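Side-chain contact in 2-aminomuconic 6-semialdehyde dehydrogenase (Pseudomonas sp., PDB 7BZV), which probably oxidises 2-aminomuconic 6-semialdehyde to 2-aminomuconate with NAD+ in the meta-cleavage pathway of 2-aminophenol catabolism: residues 269-274 with 301-306. Numbering follows the deposited sequence.
Sequences EKMLDG and DRFCVA
Met271 SD meets the edge of the Phe303 ring, 3.6 Å from Phe303 CE1. The sulfur lies 4.9 Å from the ring centroid and almost in the ring plane, 88° off the normal. This is a Met-aromatic contact at the ring edge. Met271 CG is anti to the backbone N (chi1 172°), and the chain then bends at both chi2 and chi3. The bends bring Met271 CE alongside the same edge, 3.8 Å from Phe303 CD1. Leu272 makes the second contact. Its CD1 methyl touches Ala306 CB at 3.8 Å, while its CD2 reaches the Phe303 ring only loosely. The axes of 269-274 and 301-306 come within 11.6 Å and cross at -50°. At this separation the segments meet through side chains alone. Toward the solvent, Glu269 OE2 and Arg302 NH2 stay 4.5 Å apart, too far for a salt bridge, and Glu269 is poorly ordered. Helix 268-280 links the neighbouring parallel strands 258-262 and 290-296 in a beta-alpha-beta crossover of the aldehyde dehydrogenase catalytic domain. Helix 297-312 follows the second strand. Met271 and Phe303 both rest on Ile262 of strand 258-262, so the two helices pack side by side on one sheet face. The contact is apolar, and shape fit probably holds it more than charge. The sulfur at the ring edge faces the slightly positive C-H rim, which should add a weak electrostatic attraction.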
loop_
_atom_site.group_PDB
_atom_site.type_symbol
_atom_site.label_atom_id
_atom_site.label_comp_id
_atom_site.label_asym_id
_atom_site.label_seq_id
_atom_site.Cartn_x
_atom_site.Cartn_y
_atom_site.Cartn_z
ATOM N N GLU B 269 24.394 -18.894 23.836
ATOM C CA GLU B 269 25.519 -18.000 23.592
ATOM C C GLU B 269 25.073 -16.747 22.859
ATOM O O GLU B 269 25.531 -15.647 23.187
ATOM C CB GLU B 269 26.639 -18.717 22.811
ATOM C CG GLU B 269 27.441 -19.727 23.653
ATOM C CD GLU B 269 27.791 -19.220 25.064
ATOM O OE1 GLU B 269 28.205 -18.048 25.213
ATOM O OE2 GLU B 269 27.652 -19.993 26.040
ATOM N N LYS B 270 24.166 -16.869 21.881
ATOM C CA LYS B 270 23.695 -15.654 21.202
ATOM C C LYS B 270 22.905 -14.768 22.159
ATOM O O LYS B 270 22.976 -13.528 22.089
ATOM C CB LYS B 270 22.837 -16.001 19.988
ATOM C CG LYS B 270 23.573 -16.686 18.865
ATOM C CD LYS B 270 22.572 -16.894 17.685
ATOM C CE LYS B 270 23.198 -17.638 16.529
ATOM N NZ LYS B 270 24.378 -16.887 16.099
ATOM N N MET B 271 22.113 -15.399 23.020
ATOM C CA MET B 271 21.309 -14.681 23.996
ATOM C C MET B 271 22.189 -13.902 24.948
ATOM O O MET B 271 21.935 -12.720 25.208
ATOM C CB MET B 271 20.406 -15.671 24.742
ATOM C CG MET B 271 19.648 -15.093 25.923
ATOM S SD MET B 271 20.558 -14.929 27.463
ATOM C CE MET B 271 20.989 -16.625 27.804
ATOM N N LEU B 272 23.266 -14.514 25.428
ATOM C CA LEU B 272 24.125 -13.787 26.348
ATOM C C LEU B 272 24.745 -12.574 25.667
ATOM O O LEU B 272 24.864 -11.487 26.279
ATOM C CB LEU B 272 25.230 -14.693 26.896
ATOM C CG LEU B 272 24.977 -15.627 28.057
ATOM C CD1 LEU B 272 26.344 -16.286 28.347
ATOM C CD2 LEU B 272 24.458 -14.882 29.246
ATOM N N ASP B 273 25.222 -12.758 24.427
ATOM C CA ASP B 273 25.771 -11.628 23.683
ATOM C C ASP B 273 24.747 -10.506 23.560
ATOM O O ASP B 273 25.063 -9.319 23.724
ATOM C CB ASP B 273 26.182 -12.046 22.270
ATOM C CG ASP B 273 27.466 -12.826 22.236
ATOM O OD1 ASP B 273 28.180 -12.881 23.243
ATOM O OD2 ASP B 273 27.748 -13.396 21.177
ATOM N N GLY B 274 23.522 -10.877 23.185
ATOM C CA GLY B 274 22.466 -9.894 22.987
ATOM C C GLY B 274 22.007 -9.241 24.273
ATOM O O GLY B 274 21.790 -8.032 24.315
ATOM N N ASP B 301 19.758 -20.530 36.953
ATOM C CA ASP B 301 21.058 -20.534 37.618
ATOM C C ASP B 301 22.197 -20.404 36.613
ATOM O O ASP B 301 23.150 -19.646 36.830
ATOM C CB ASP B 301 21.239 -21.814 38.436
ATOM C CG ASP B 301 20.442 -21.807 39.715
ATOM O OD1 ASP B 301 20.086 -20.712 40.215
ATOM O OD2 ASP B 301 20.170 -22.910 40.224
ATOM N N ARG B 302 22.139 -21.175 35.525
ATOM C CA ARG B 302 23.154 -21.052 34.491
ATOM C C ARG B 302 23.227 -19.619 33.983
ATOM O O ARG B 302 24.318 -19.072 33.775
ATOM C CB ARG B 302 22.839 -22.012 33.350
ATOM C CG ARG B 302 23.835 -21.992 32.201
ATOM C CD ARG B 302 23.413 -22.964 31.094
ATOM N NE ARG B 302 24.229 -22.798 29.905
ATOM C CZ ARG B 302 23.909 -23.248 28.695
ATOM N NH1 ARG B 302 22.782 -23.906 28.497
ATOM N NH2 ARG B 302 24.727 -23.042 27.683
ATOM N N PHE B 303 22.069 -18.996 33.779
ATOM C CA PHE B 303 22.038 -17.619 33.311
ATOM C C PHE B 303 22.761 -16.692 34.277
ATOM O O PHE B 303 23.553 -15.838 33.869
ATOM C CB PHE B 303 20.599 -17.141 33.160
ATOM C CG PHE B 303 20.490 -15.710 32.718
ATOM C CD1 PHE B 303 20.552 -15.397 31.384
ATOM C CD2 PHE B 303 20.376 -14.670 33.640
ATOM C CE1 PHE B 303 20.467 -14.079 30.970
ATOM C CE2 PHE B 303 20.286 -13.341 33.225
ATOM C CZ PHE B 303 20.352 -13.049 31.889
ATOM N N CYS B 304 22.411 -16.772 35.562
ATOM C CA CYS B 304 23.011 -15.879 36.547
ATOM C C CYS B 304 24.515 -16.094 36.651
ATOM O O CYS B 304 25.274 -15.133 36.780
ATOM C CB CYS B 304 22.367 -16.074 37.914
ATOM S SG CYS B 304 20.660 -15.479 37.951
ATOM N N VAL B 305 24.959 -17.341 36.611
ATOM C CA VAL B 305 26.392 -17.616 36.722
ATOM C C VAL B 305 27.127 -17.060 35.513
ATOM O O VAL B 305 28.147 -16.365 35.633
ATOM C CB VAL B 305 26.632 -19.129 36.884
ATOM C CG1 VAL B 305 28.122 -19.478 36.735
ATOM C CG2 VAL B 305 26.036 -19.645 38.215
ATOM N N ALA B 306 26.629 -17.371 34.325
ATOM C CA ALA B 306 27.326 -16.937 33.117
ATOM C C ALA B 306 27.268 -15.428 32.980
ATOM O O ALA B 306 28.260 -14.786 32.628
ATOM C CB ALA B 306 26.735 -17.608 31.874
#